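Local coordinates for protein endo-1,3-beta-glucanase, family GH16 (Zobellia galactanivorans, PDB 4CRQ) that probably hydrolyses internal beta-1,3-glucosidic bonds of laminarin through this GH16 catalytic module, one part of a longer modular enzyme, at residues Q92-A97 against L200-G205. The protein carries 1 engineered substitution. Numbering follows the deposited sequence.
Sequences QGLWPA and LNMAVG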
loop_
_atom_site.group_PDB
_atom_site.type_symbol
_atom_site.label_atom_id
_atom_site.label_comp_id
_atom_site.label_asym_id
_atom_site.label_seq_id
_atom_site.Cartn_x
_atom_site.Cartn_y
_atom_site.Cartn_z
ATOM N N GLN A 92 8.149 15.598 5.940
ATOM C CA GLN A 92 7.838 16.140 4.611
ATOM C C GLN A 92 8.503 15.228 3.581
ATOM O O GLN A 92 9.710 14.936 3.694
ATOM C CB GLN A 92 8.292 17.623 4.493
ATOM C CG GLN A 92 7.689 18.421 3.348
ATOM C CD GLN A 92 6.166 18.501 3.389
ATOM O OE1 GLN A 92 5.545 18.545 2.343
ATOM N NE2 GLN A 92 5.559 18.502 4.591
ATOM N N GLY A 93 7.715 14.767 2.609
ATOM C CA GLY A 93 8.207 13.904 1.534
ATOM C C GLY A 93 7.860 12.433 1.698
ATOM O O GLY A 93 7.838 11.699 0.700
ATOM N N LEU A 94 7.596 11.986 2.929
ATOM C CA LEU A 94 7.377 10.535 3.164
ATOM C C LEU A 94 6.024 10.082 2.676
ATOM O O LEU A 94 5.019 10.769 2.923
ATOM C CB LEU A 94 7.584 10.140 4.646
ATOM C CG LEU A 94 9.025 10.360 5.160
ATOM C CD1 LEU A 94 9.072 10.080 6.651
ATOM C CD2 LEU A 94 10.058 9.522 4.381
ATOM N N TRP A 95 5.989 8.919 2.004
ATOM C CA TRP A 95 4.755 8.439 1.390
ATOM C C TRP A 95 4.595 6.937 1.521
ATOM O O TRP A 95 4.806 6.202 0.542
ATOM C CB TRP A 95 4.699 8.986 -0.043
ATOM C CG TRP A 95 3.465 8.678 -0.850
ATOM C CD1 TRP A 95 2.218 8.211 -0.404
ATOM C CD2 TRP A 95 3.324 8.841 -2.281
ATOM N NE1 TRP A 95 1.353 8.057 -1.450
ATOM C CE2 TRP A 95 1.949 8.426 -2.615
ATOM C CE3 TRP A 95 4.174 9.262 -3.302
ATOM C CZ2 TRP A 95 1.467 8.452 -3.929
ATOM C CZ3 TRP A 95 3.682 9.287 -4.621
ATOM C CH2 TRP A 95 2.358 8.890 -4.926
ATOM N N PRO A 96 4.214 6.482 2.725
ATOM C CA PRO A 96 4.026 5.055 2.931
ATOM C C PRO A 96 2.682 4.581 2.374
ATOM O O PRO A 96 1.723 5.381 2.269
ATOM C CB PRO A 96 4.006 4.947 4.465
ATOM C CG PRO A 96 3.346 6.248 4.910
ATOM C CD PRO A 96 3.984 7.254 3.985
ATOM N N ALA A 97 2.602 3.288 2.017
ATOM C CA ALA A 97 1.324 2.734 1.531
ATOM C C ALA A 97 1.219 1.233 1.741
ATOM O O ALA A 97 2.246 0.552 1.740
ATOM C CB ALA A 97 1.108 3.069 0.041
ATOM N N LEU A 200 3.507 -3.426 -0.075
ATOM C CA LEU A 200 3.920 -2.503 0.989
ATOM C C LEU A 200 5.088 -1.707 0.467
ATOM O O LEU A 200 6.009 -2.271 -0.155
ATOM C CB LEU A 200 4.370 -3.287 2.237
ATOM C CG LEU A 200 3.263 -3.916 3.076
ATOM C CD1 LEU A 200 3.909 -4.911 4.022
ATOM C CD2 LEU A 200 2.438 -2.876 3.844
ATOM N N ASN A 201 5.093 -0.403 0.738
ATOM C CA ASN A 201 6.250 0.427 0.337
ATOM C C ASN A 201 6.303 1.709 1.104
ATOM O O ASN A 201 5.312 2.102 1.769
ATOM C CB ASN A 201 6.192 0.786 -1.178
ATOM C CG ASN A 201 5.064 1.790 -1.498
ATOM O OD1 ASN A 201 3.897 1.403 -1.524
ATOM N ND2 ASN A 201 5.400 3.071 -1.716
ATOM N N MET A 202 7.450 2.391 1.008
ATOM C CA MET A 202 7.470 3.785 1.443
ATOM C C MET A 202 8.214 4.598 0.379
ATOM O O MET A 202 9.432 4.418 0.205
ATOM C CB MET A 202 8.079 3.995 2.833
ATOM C CG MET A 202 7.934 5.469 3.291
ATOM S SD MET A 202 8.076 5.651 5.095
ATOM C CE MET A 202 9.622 4.804 5.479
ATOM N N ALA A 203 7.493 5.464 -0.343
ATOM C CA ALA A 203 8.102 6.327 -1.345
ATOM C C ALA A 203 8.642 7.594 -0.662
ATOM O O ALA A 203 8.254 7.910 0.485
ATOM C CB ALA A 203 7.106 6.673 -2.451
ATOM N N VAL A 204 9.553 8.291 -1.355
ATOM C CA VAL A 204 10.034 9.601 -0.929
ATOM C C VAL A 204 9.801 10.561 -2.104
ATOM O O VAL A 204 10.389 10.386 -3.207
ATOM C CB VAL A 204 11.523 9.608 -0.527
ATOM C CG1 VAL A 204 11.949 10.991 -0.040
ATOM C CG2 VAL A 204 11.806 8.522 0.523
ATOM N N GLY A 205 8.954 11.579 -1.871
ATOM C CA GLY A 205 8.565 12.563 -2.904
ATOM C C GLY A 205 7.646 11.976 -3.963
ATOM O O GLY A 205 7.384 10.764 -4.009
HETATM O O HOH W 1 3.553 5.249 -1.876
#
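Trp-95 and Ala-203 face each other as a hydrogen-bonded pair of two antiparallel strands, and the small methyl of Ala-203 leaves room for the indole, whose CE3 comes within 4.0 Å of Ala-203 CB. With CG anti to the backbone N (chi1 -177°), the six-membered ring brings its edge to the carbonyl of Gly-205, CE3 lying 3.6 Å from that O. Trp-95 O takes a bond from Ala-203 N (2.9 Å), arriving from above the carbonyl plane, and a second from a water. This water lies above one indole face, displaced toward its rim, and accepts from Asn-201 ND2 (2.9 Å), tying the amide to the neighbouring strand. Farther along, Ala-97 and Asn-201 exchange two backbone bonds, and Ala-97 CB lies 3.6 Å from Asn-201 OD1. Pro-96 suits its non-hydrogen-bonded position opposite Met-202, where no N-H is needed for pairing; Pro-96 CB lies 4.1 Å from Met-202 CG. Strands 94-102 and 196-204 belong to the beta-jelly-roll sandwich of GH16 enzymes, and the side of Leu-94, Pro-96, Met-202 and Val-204 looks into its hydrophobic interior, against strands 49-59 and 220-231. The side carrying Trp-95, Ala-203 and Asn-201 faces away from it, consistent with the concave, substrate-binding face of the fold. Just beyond the paired strands, Gly-93 O receives a nearly straight bond from Gly-205 N (175°); both glycines have positive phi, and at Gly-93 a CB would jam against the preceding carbonyl. Trp-208 meets the indole at about 90°, while Trp-99 NE1 bonds Asn-201 OD1, which probably helps fix the turn of the amide.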